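Local coordinates for putative cathepsin d (Ixodes ricinus, PDB 5N7Q), which is probably an aspartic-type endopeptidase of the pepsin-like A1 family, cutting peptide bonds within proteins, and is held here by the inhibitor pepstatin A, at residues 259-270 against 280-288; 42-50 against 56-64. All blocks are in the same frame, centred on the assembly; numbering follows the deposited sequence.

In the fold
The two contacts lie in different lobes of the bilobal pepsin-like fold. Contact 2 (42-50 against 56-64) belongs to the N-terminal lobe, whose predicted catalytic residue is Asp36, and contact 1 (259-270 against 280-288) to the C-terminal lobe, with Asp227. They stand on opposite sides of the chain's centre, about 23 and 22 Å from it. The centres of contact 1 and contact 2 are about 41 Å apart. Contact 1 and contact 2 do not touch, their nearest atoms being about 19 Å apart. Both are structural packing away from the predicted catalytic aspartates. The end of segment 280-288 reaches the bound peptide: Leu288, not itself part of the packing, lies on a modified side chain.

Contact 1 (259-270 against 280-288); sequences LDCDKLESLPNV and SLRSKDYVL
Tyr286 reaches across to the backbone of Pro268, its OH donating to Pro268 O over 2.7 Å, in the carbonyl plane and at a C=O...donor angle of 153°. The acceptor lies at the ring edge, near the ring plane. With chi1 at 69°, CG sits between the backbone N and the carbonyl carbon, which brings one ring face over Ser283 CA, displaced toward the rim. The Val270 and Tyr286 side chains cross at about a right angle, Val270 CG2 lying 3.8 Å from Tyr286 CE2, and Leu267 CB sits beside the hydroxyl. Val287 meets three leucines with its two methyls: CG2 is 3.8 Å from Leu259 CD1 and 4.0 Å from Leu267 CD1, while CG1 faces Leu264 CD2 at 4.1 Å. Cys298, disulfide-bonded to Cys261, adds to this apolar cluster from strand 295-304. At the far end of 259-270, Val270 and Leu281 form an antiparallel hydrogen-bonded pair, Val270 N to Leu281 O 2.9 Å and Leu281 N to Val270 O 2.8 Å. Next to it the Asn269 and Arg282 side chains run alongside each other, their flat ends turned 69° apart. A water 2.6 Å from Ser283 OG also bonds Leu264 O and Leu267 O; a second connects Leu267 O and Asn269 OD1 with Ser283 N. The contact thus joins the loop 259-270, with its 3-10 segment 264-266, to helix 283-286 and the strand residues flanking it. Leucine and valine methyls form its apolar part; Pro268 O is taken by the tyrosine hydroxyl, and Leu264 O and Leu267 O by waters.

Contact 2 (42-50 against 56-64); sequences LWLPSSKCT and HHHRYDSSK
Residues 45-47 and 59-61 run in the same direction, joined by a single bridge at Ser46 and Tyr60: Tyr60 N gives to Pro45 O at 2.9 Å, and Ser47 N to Tyr60 O at 2.8 Å. The first bond is nearly linear at the acceptor (163°), whereas Ser47 N stands 39° out of the carbonyl plane of Tyr60. This is the end of strand 42-45 in the N-terminal lobe of the pepsin-like fold, where the chain leaves the sheet, makes a type I turn from Ser46 to Cys49, and returns after helix 52-55; the Cys49-Cys54 disulfide ties the excursion. Ser46 OG accepts from Lys48 N in an ST turn. The Pro45 ring lies against the backbone of His58, its CD 3.3 Å from His58 O, a buried carbonyl without a polar partner. Its CG touches His57 CB, the two side chains crossing at about a right angle. Arg59 lays its CG and CD along Ser46 O and turns a guanidinium edge to Ser47 CA. Several polar ends are held from outside: Ser46 OG by Glu107, His57 ND1 and NE2 by Tyr53 O and Ala119 O, Arg59 NH1 by Cys54 O, and Tyr60 OH by Asp91. Ser47 packs CB and OG on Asp61 CA and CB. Asp61 OD1 takes both Ser63 N, in an Asx turn, and Ser63 OG from one face of the carboxylate. Lys48, bent at chi2 (56°), crosses Asp61 to make a long 4.0 Å salt bridge from NZ to OD1. The same NZ donates to Ser62 OG at 3.2 Å and to a water, 2.9 Å away, that also bonds Tyr60 O and Ser62 N.

Contact 1 (259-270 against 280-288)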
loop_
_atom_site.group_PDB
_atom_site.type_symbol
_atom_site.label_atom_id
_atom_site.label_comp_id
_atom_site.label_asym_id
_atom_site.label_seq_id
_atom_site.Cartn_x
_atom_site.Cartn_y
_atom_site.Cartn_z
ATOM N N LEU A 259 4.461 -13.380 -18.384
ATOM C CA LEU A 259 5.284 -14.578 -18.306
ATOM C C LEU A 259 4.484 -15.736 -18.868
ATOM O O LEU A 259 3.264 -15.797 -18.711
ATOM C CB LEU A 259 5.669 -14.849 -16.855
ATOM C CG LEU A 259 6.609 -13.781 -16.280
ATOM C CD1 LEU A 259 6.585 -13.768 -14.767
ATOM C CD2 LEU A 259 8.044 -13.950 -16.784
ATOM N N ASP A 260 5.164 -16.664 -19.524
ATOM C CA ASP A 260 4.470 -17.880 -19.983
ATOM C C ASP A 260 3.960 -18.700 -18.785
ATOM O O ASP A 260 4.761 -19.191 -18.008
ATOM C CB ASP A 260 5.415 -18.719 -20.837
ATOM C CG ASP A 260 4.716 -19.893 -21.506
ATOM O OD1 ASP A 260 3.729 -20.445 -20.962
ATOM O OD2 ASP A 260 5.153 -20.241 -22.619
ATOM N N CYS A 261 2.640 -18.885 -18.684
ATOM C CA CYS A 261 2.041 -19.562 -17.549
ATOM C C CYS A 261 2.461 -21.024 -17.418
ATOM O O CYS A 261 2.308 -21.593 -16.332
ATOM C CB CYS A 261 0.510 -19.458 -17.551
ATOM S SG CYS A 261 -0.193 -17.816 -17.255
ATOM N N ASP A 262 2.951 -21.617 -18.510
ATOM C CA ASP A 262 3.455 -22.994 -18.494
ATOM C C ASP A 262 4.916 -23.144 -18.093
ATOM O O ASP A 262 5.385 -24.267 -17.942
ATOM C CB ASP A 262 3.209 -23.661 -19.859
ATOM C CG ASP A 262 1.723 -23.777 -20.203
ATOM O OD1 ASP A 262 0.866 -23.648 -19.291
ATOM O OD2 ASP A 262 1.410 -24.013 -21.391
ATOM N N LYS A 263 5.631 -22.031 -17.889
ATOM C CA LYS A 263 7.060 -22.054 -17.640
ATOM C C LYS A 263 7.447 -21.443 -16.278
ATOM O O LYS A 263 8.614 -21.219 -16.021
ATOM C CB LYS A 263 7.763 -21.308 -18.772
ATOM C CG LYS A 263 7.534 -21.956 -20.128
ATOM C CD LYS A 263 8.351 -21.283 -21.220
ATOM C CE LYS A 263 8.088 -21.901 -22.595
ATOM N NZ LYS A 263 8.538 -23.317 -22.707
ATOM N N LEU A 264 6.465 -21.250 -15.405
ATOM C CA LEU A 264 6.684 -20.543 -14.141
ATOM C C LEU A 264 7.624 -21.293 -13.204
ATOM O O LEU A 264 8.364 -20.667 -12.442
ATOM C CB LEU A 264 5.361 -20.304 -13.425
ATOM C CG LEU A 264 4.313 -19.495 -14.203
ATOM C CD1 LEU A 264 3.066 -19.379 -13.356
ATOM C CD2 LEU A 264 4.756 -18.120 -14.675
ATOM N N GLU A 265 7.594 -22.619 -13.254
ATOM C CA GLU A 265 8.394 -23.404 -12.314
ATOM C C GLU A 265 9.903 -23.325 -12.562
ATOM O O GLU A 265 10.689 -23.694 -11.695
ATOM C CB GLU A 265 7.956 -24.859 -12.293
ATOM C CG GLU A 265 6.536 -25.111 -11.823
ATOM C CD GLU A 265 6.303 -24.558 -10.427
ATOM O OE1 GLU A 265 7.090 -24.870 -9.500
ATOM O OE2 GLU A 265 5.330 -23.793 -10.266
ATOM N N SER A 266 10.307 -22.885 -13.753
ATOM C CA SER A 266 11.714 -22.692 -14.056
ATOM C C SER A 266 12.242 -21.299 -13.680
ATOM O O SER A 266 13.419 -21.038 -13.843
ATOM C CB SER A 266 11.976 -22.972 -15.535
ATOM O OG SER A 266 11.754 -24.361 -15.804
ATOM N N LEU A 267 11.370 -20.400 -13.210
ATOM C CA LEU A 267 11.774 -19.022 -12.904
ATOM C C LEU A 267 12.634 -18.943 -11.644
ATOM O O LEU A 267 12.376 -19.619 -10.675
ATOM C CB LEU A 267 10.554 -18.135 -12.728
ATOM C CG LEU A 267 9.702 -17.822 -13.942
ATOM C CD1 LEU A 267 8.362 -17.269 -13.487
ATOM C CD2 LEU A 267 10.374 -16.835 -14.860
ATOM N N PRO A 268 13.699 -18.156 -11.677
ATOM C CA PRO A 268 14.552 -17.990 -10.503
ATOM C C PRO A 268 14.003 -17.047 -9.436
ATOM O O PRO A 268 13.167 -16.183 -9.716
ATOM C CB PRO A 268 15.832 -17.403 -11.111
ATOM C CG PRO A 268 15.325 -16.577 -12.231
ATOM C CD PRO A 268 14.150 -17.315 -12.804
ATOM N N ASN A 269 14.491 -17.208 -8.217
ATOM C CA ASN A 269 14.199 -16.242 -7.158
ATOM C C ASN A 269 14.774 -14.869 -7.530
ATOM O O ASN A 269 15.762 -14.772 -8.285
ATOM C CB ASN A 269 14.750 -16.717 -5.803
ATOM C CG ASN A 269 14.074 -17.996 -5.293
ATOM O OD1 ASN A 269 13.088 -18.461 -5.834
ATOM N ND2 ASN A 269 14.651 -18.595 -4.243
ATOM N N VAL A 270 14.161 -13.815 -6.990
ATOM C CA VAL A 270 14.676 -12.444 -7.061
ATOM C C VAL A 270 14.874 -11.950 -5.633
ATOM O O VAL A 270 14.003 -12.117 -4.795
ATOM C CB VAL A 270 13.727 -11.527 -7.841
ATOM C CG1 VAL A 270 14.177 -10.082 -7.844
ATOM C CG2 VAL A 270 13.587 -11.998 -9.290
ATOM N N SER A 280 14.472 -12.711 -0.146
ATOM C CA SER A 280 14.239 -13.483 -1.380
ATOM C C SER A 280 12.747 -13.563 -1.702
ATOM O O SER A 280 11.903 -13.671 -0.813
ATOM C CB SER A 280 14.839 -14.878 -1.179
ATOM O OG SER A 280 14.788 -15.639 -2.376
ATOM N N LEU A 281 12.439 -13.495 -2.996
ATOM C CA LEU A 281 11.102 -13.712 -3.508
ATOM C C LEU A 281 11.172 -14.869 -4.501
ATOM O O LEU A 281 11.919 -14.799 -5.457
ATOM C CB LEU A 281 10.619 -12.458 -4.240
ATOM C CG LEU A 281 10.573 -11.200 -3.382
ATOM C CD1 LEU A 281 10.317 -10.004 -4.267
ATOM C CD2 LEU A 281 9.457 -11.313 -2.357
ATOM N N ARG A 282 10.380 -15.905 -4.256
ATOM C CA ARG A 282 10.201 -17.004 -5.209
ATOM C C ARG A 282 9.257 -16.566 -6.289
ATOM O O ARG A 282 8.474 -15.611 -6.108
ATOM C CB ARG A 282 9.586 -18.195 -4.477
ATOM C CG ARG A 282 10.419 -18.729 -3.314
ATOM C CD ARG A 282 9.586 -19.611 -2.374
ATOM N NE ARG A 282 8.856 -20.643 -3.083
ATOM C CZ ARG A 282 7.682 -21.189 -2.735
ATOM N NH1 ARG A 282 7.035 -20.837 -1.622
ATOM N NH2 ARG A 282 7.149 -22.106 -3.533
ATOM N N SER A 283 9.230 -17.292 -7.409
ATOM C CA SER A 283 8.255 -16.983 -8.448
ATOM C C SER A 283 6.832 -17.108 -7.904
ATOM O O SER A 283 5.937 -16.360 -8.323
ATOM C CB SER A 283 8.476 -17.843 -9.691
ATOM O OG SER A 283 8.231 -19.190 -9.375
ATOM N N LYS A 284 6.640 -17.977 -6.907
ATOM C CA LYS A 284 5.323 -18.076 -6.259
ATOM C C LYS A 284 4.924 -16.747 -5.607
ATOM O O LYS A 284 3.736 -16.380 -5.606
ATOM C CB LYS A 284 5.257 -19.214 -5.236
ATOM C CG LYS A 284 3.865 -19.401 -4.615
ATOM C CD LYS A 284 3.751 -20.788 -4.009
ATOM C CE LYS A 284 2.363 -21.106 -3.468
ATOM N NZ LYS A 284 2.426 -22.260 -2.523
ATOM N N ASP A 285 5.920 -16.009 -5.105
ATOM C CA ASP A 285 5.707 -14.695 -4.499
ATOM C C ASP A 285 5.492 -13.593 -5.544
ATOM O O ASP A 285 4.646 -12.721 -5.358
ATOM C CB ASP A 285 6.891 -14.291 -3.630
ATOM C CG ASP A 285 7.156 -15.266 -2.495
ATOM O OD1 ASP A 285 6.202 -15.639 -1.780
ATOM O OD2 ASP A 285 8.337 -15.656 -2.310
ATOM N N TYR A 286 6.231 -13.636 -6.667
ATOM C CA TYR A 286 6.238 -12.474 -7.566
ATOM C C TYR A 286 5.424 -12.574 -8.840
ATOM O O TYR A 286 5.288 -11.599 -9.537
ATOM C CB TYR A 286 7.667 -12.008 -7.858
ATOM C CG TYR A 286 8.533 -12.915 -8.709
ATOM C CD1 TYR A 286 8.275 -13.122 -10.066
ATOM C CD2 TYR A 286 9.684 -13.520 -8.171
ATOM C CE1 TYR A 286 9.116 -13.904 -10.843
ATOM C CE2 TYR A 286 10.525 -14.297 -8.957
ATOM C CZ TYR A 286 10.217 -14.487 -10.290
ATOM O OH TYR A 286 11.060 -15.261 -11.075
ATOM N N VAL A 287 4.829 -13.723 -9.124
ATOM C CA VAL A 287 3.931 -13.862 -10.280
ATOM C C VAL A 287 2.504 -13.673 -9.818
ATOM O O VAL A 287 2.057 -14.351 -8.904
ATOM C CB VAL A 287 4.095 -15.226 -10.981
ATOM C CG1 VAL A 287 3.070 -15.403 -12.108
ATOM C CG2 VAL A 287 5.514 -15.386 -11.492
ATOM N N LEU A 288 1.805 -12.748 -10.457
ATOM C CA LEU A 288 0.409 -12.451 -10.138
ATOM C C LEU A 288 -0.501 -13.020 -11.211
ATOM O O LEU A 288 -0.326 -12.713 -12.381
ATOM C CB LEU A 288 0.200 -10.939 -10.029
ATOM C CG LEU A 288 -1.218 -10.481 -9.620
ATOM C CD1 LEU A 288 -1.511 -10.783 -8.173
ATOM C CD2 LEU A 288 -1.368 -8.998 -9.906
HETATM O O HOH W 1 9.993 -20.900 -10.117
HETATM O O HOH W 2 11.510 -19.116 -7.944
#

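Contact 2 (42-50 against 56-64)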
loop_
_atom_site.group_PDB
_atom_site.type_symbol
_atom_site.label_atom_id
_atom_site.label_comp_id
_atom_site.label_asym_id
_atom_site.label_seq_id
_atom_site.Cartn_x
_atom_site.Cartn_y
_atom_site.Cartn_z
ATOM N N LEU A 42 -6.861 10.956 3.958
ATOM C CA LEU A 42 -8.085 10.163 4.031
ATOM C C LEU A 42 -9.138 10.813 3.143
ATOM O O LEU A 42 -9.371 12.022 3.228
ATOM C CB LEU A 42 -8.612 10.120 5.460
ATOM C CG LEU A 42 -9.969 9.451 5.713
ATOM C CD1 LEU A 42 -10.073 8.000 5.297
ATOM C CD2 LEU A 42 -10.258 9.633 7.184
ATOM N N TRP A 43 -9.799 10.018 2.303
ATOM C CA TRP A 43 -10.971 10.540 1.572
ATOM C C TRP A 43 -12.000 9.450 1.338
ATOM O O TRP A 43 -11.683 8.267 1.331
ATOM C CB TRP A 43 -10.593 11.220 0.250
ATOM C CG TRP A 43 -9.963 10.318 -0.771
ATOM C CD1 TRP A 43 -8.602 10.119 -0.972
ATOM C CD2 TRP A 43 -10.626 9.461 -1.691
ATOM N NE1 TRP A 43 -8.408 9.205 -1.960
ATOM C CE2 TRP A 43 -9.627 8.747 -2.395
ATOM C CE3 TRP A 43 -11.972 9.172 -1.952
ATOM C CZ2 TRP A 43 -9.934 7.831 -3.406
ATOM C CZ3 TRP A 43 -12.274 8.251 -2.960
ATOM C CH2 TRP A 43 -11.253 7.588 -3.651
ATOM N N LEU A 44 -13.241 9.896 1.179
ATOM C CA LEU A 44 -14.426 9.052 0.964
ATOM C C LEU A 44 -15.343 9.748 -0.025
ATOM O O LEU A 44 -15.291 10.983 -0.154
ATOM C CB LEU A 44 -15.171 8.822 2.278
ATOM C CG LEU A 44 -14.421 7.999 3.333
ATOM C CD1 LEU A 44 -15.092 8.143 4.667
ATOM C CD2 LEU A 44 -14.247 6.549 2.889
ATOM N N PRO A 45 -16.212 8.978 -0.717
ATOM C CA PRO A 45 -17.184 9.634 -1.612
ATOM C C PRO A 45 -18.179 10.491 -0.828
ATOM O O PRO A 45 -18.627 10.087 0.223
ATOM C CB PRO A 45 -17.916 8.440 -2.260
ATOM C CG PRO A 45 -17.019 7.241 -2.003
ATOM C CD PRO A 45 -16.434 7.528 -0.661
ATOM N N SER A 46 -18.513 11.666 -1.351
ATOM C CA SER A 46 -19.454 12.584 -0.676
ATOM C C SER A 46 -20.919 12.266 -1.000
ATOM O O SER A 46 -21.228 11.948 -2.135
ATOM C CB SER A 46 -19.189 13.991 -1.173
ATOM O OG SER A 46 -19.934 14.930 -0.452
ATOM N N SER A 47 -21.823 12.464 -0.051
ATOM C CA SER A 47 -23.262 12.461 -0.352
ATOM C C SER A 47 -23.660 13.609 -1.291
ATOM O O SER A 47 -24.731 13.557 -1.877
ATOM C CB SER A 47 -24.090 12.575 0.905
ATOM O OG SER A 47 -23.809 13.749 1.628
ATOM N N LYS A 48 -22.809 14.625 -1.422
ATOM C CA LYS A 48 -23.045 15.726 -2.382
ATOM C C LYS A 48 -22.749 15.299 -3.834
ATOM O O LYS A 48 -22.959 16.076 -4.761
ATOM C CB LYS A 48 -22.167 16.925 -2.040
ATOM C CG LYS A 48 -22.615 17.793 -0.874
ATOM C CD LYS A 48 -22.816 17.057 0.418
ATOM C CE LYS A 48 -23.256 17.988 1.546
ATOM N NZ LYS A 48 -23.639 17.135 2.697
ATOM N N CYS A 49 -22.253 14.077 -4.020
ATOM C CA CYS A 49 -21.862 13.533 -5.330
ATOM C C CYS A 49 -22.915 12.521 -5.757
ATOM O O CYS A 49 -23.265 11.644 -4.980
ATOM C CB CYS A 49 -20.481 12.871 -5.179
ATOM S SG CYS A 49 -19.905 11.968 -6.618
ATOM N N THR A 50 -23.415 12.643 -6.985
ATOM C CA THR A 50 -24.455 11.738 -7.516
ATOM C C THR A 50 -24.026 11.078 -8.833
ATOM O O THR A 50 -24.873 10.650 -9.615
ATOM C CB THR A 50 -25.777 12.505 -7.731
ATOM O OG1 THR A 50 -25.543 13.583 -8.658
ATOM C CG2 THR A 50 -26.298 13.043 -6.394
ATOM N N HIS A 56 -22.740 4.000 -6.445
ATOM C CA HIS A 56 -22.393 2.593 -6.216
ATOM C C HIS A 56 -21.298 2.391 -5.186
ATOM O O HIS A 56 -20.679 1.327 -5.134
ATOM C CB HIS A 56 -22.055 1.927 -7.540
ATOM C CG HIS A 56 -23.241 1.826 -8.429
ATOM N ND1 HIS A 56 -23.562 2.797 -9.344
ATOM C CD2 HIS A 56 -24.246 0.919 -8.465
ATOM C CE1 HIS A 56 -24.700 2.477 -9.935
ATOM N NE2 HIS A 56 -25.131 1.344 -9.417
ATOM N N HIS A 57 -21.075 3.399 -4.345
ATOM C CA HIS A 57 -20.167 3.279 -3.208
ATOM C C HIS A 57 -20.832 3.850 -1.983
ATOM O O HIS A 57 -21.897 4.491 -2.094
ATOM C CB HIS A 57 -18.821 3.957 -3.502
ATOM C CG HIS A 57 -17.986 3.187 -4.471
ATOM N ND1 HIS A 57 -18.107 3.322 -5.838
ATOM C CD2 HIS A 57 -17.069 2.211 -4.267
ATOM C CE1 HIS A 57 -17.279 2.483 -6.429
ATOM N NE2 HIS A 57 -16.655 1.784 -5.498
ATOM N N HIS A 58 -20.281 3.577 -0.804
ATOM C CA HIS A 58 -20.777 4.221 0.411
ATOM C C HIS A 58 -20.362 5.687 0.448
ATOM O O HIS A 58 -19.222 6.038 0.129
ATOM C CB HIS A 58 -20.343 3.474 1.658
ATOM C CG HIS A 58 -20.654 2.019 1.600
ATOM N ND1 HIS A 58 -19.665 1.065 1.507
ATOM C CD2 HIS A 58 -21.829 1.356 1.517
ATOM C CE1 HIS A 58 -20.219 -0.130 1.410
ATOM N NE2 HIS A 58 -21.532 0.019 1.419
ATOM N N ARG A 59 -21.316 6.545 0.794
ATOM C CA ARG A 59 -21.107 7.998 0.810
ATOM C C ARG A 59 -21.181 8.560 2.218
ATOM O O ARG A 59 -21.924 8.050 3.077
ATOM C CB ARG A 59 -22.104 8.690 -0.133
ATOM C CG ARG A 59 -21.978 8.279 -1.592
ATOM C CD ARG A 59 -23.089 8.813 -2.494
ATOM N NE ARG A 59 -24.403 8.436 -1.996
ATOM C CZ ARG A 59 -24.962 7.222 -2.062
ATOM N NH1 ARG A 59 -24.349 6.181 -2.629
ATOM N NH2 ARG A 59 -26.177 7.036 -1.523
ATOM N N TYR A 60 -20.383 9.587 2.450
ATOM C CA TYR A 60 -20.379 10.309 3.729
ATOM C C TYR A 60 -21.387 11.446 3.643
ATOM O O TYR A 60 -21.286 12.273 2.721
ATOM C CB TYR A 60 -19.000 10.864 3.985
ATOM C CG TYR A 60 -18.965 11.813 5.175
ATOM C CD1 TYR A 60 -19.210 11.366 6.449
ATOM C CD2 TYR A 60 -18.706 13.162 5.008
ATOM C CE1 TYR A 60 -19.197 12.231 7.539
ATOM C CE2 TYR A 60 -18.641 14.024 6.080
ATOM C CZ TYR A 60 -18.896 13.571 7.349
ATOM O OH TYR A 60 -18.859 14.455 8.412
ATOM N N ASP A 61 -22.334 11.476 4.602
ATOM C CA ASP A 61 -23.331 12.551 4.674
ATOM C C ASP A 61 -23.097 13.361 5.957
ATOM O O ASP A 61 -23.514 12.986 7.022
ATOM C CB ASP A 61 -24.744 11.992 4.642
ATOM C CG ASP A 61 -25.790 13.085 4.531
ATOM O OD1 ASP A 61 -25.463 14.268 4.752
ATOM O OD2 ASP A 61 -26.960 12.757 4.229
ATOM N N SER A 62 -22.418 14.487 5.815
ATOM C CA SER A 62 -22.142 15.367 6.947
ATOM C C SER A 62 -23.388 15.789 7.722
ATOM O O SER A 62 -23.320 16.001 8.927
ATOM C CB SER A 62 -21.408 16.608 6.444
ATOM O OG SER A 62 -22.182 17.306 5.490
ATOM N N SER A 63 -24.508 15.907 7.008
ATOM C CA SER A 63 -25.720 16.438 7.608
ATOM C C SER A 63 -26.365 15.498 8.602
ATOM O O SER A 63 -27.225 15.928 9.362
ATOM C CB SER A 63 -26.739 16.823 6.515
ATOM O OG SER A 63 -27.419 15.692 5.979
ATOM N N LYS A 64 -25.933 14.240 8.627
ATOM C CA LYS A 64 -26.443 13.227 9.550
ATOM C C LYS A 64 -25.483 12.989 10.704
ATOM O O LYS A 64 -25.744 12.142 11.538
ATOM C CB LYS A 64 -26.674 11.911 8.801
ATOM C CG LYS A 64 -27.560 12.016 7.568
ATOM C CD LYS A 64 -28.950 12.540 7.885
ATOM C CE LYS A 64 -29.843 12.479 6.642
ATOM N NZ LYS A 64 -31.185 13.082 6.890
HETATM O O HOH W 3 -21.577 15.169 3.154
#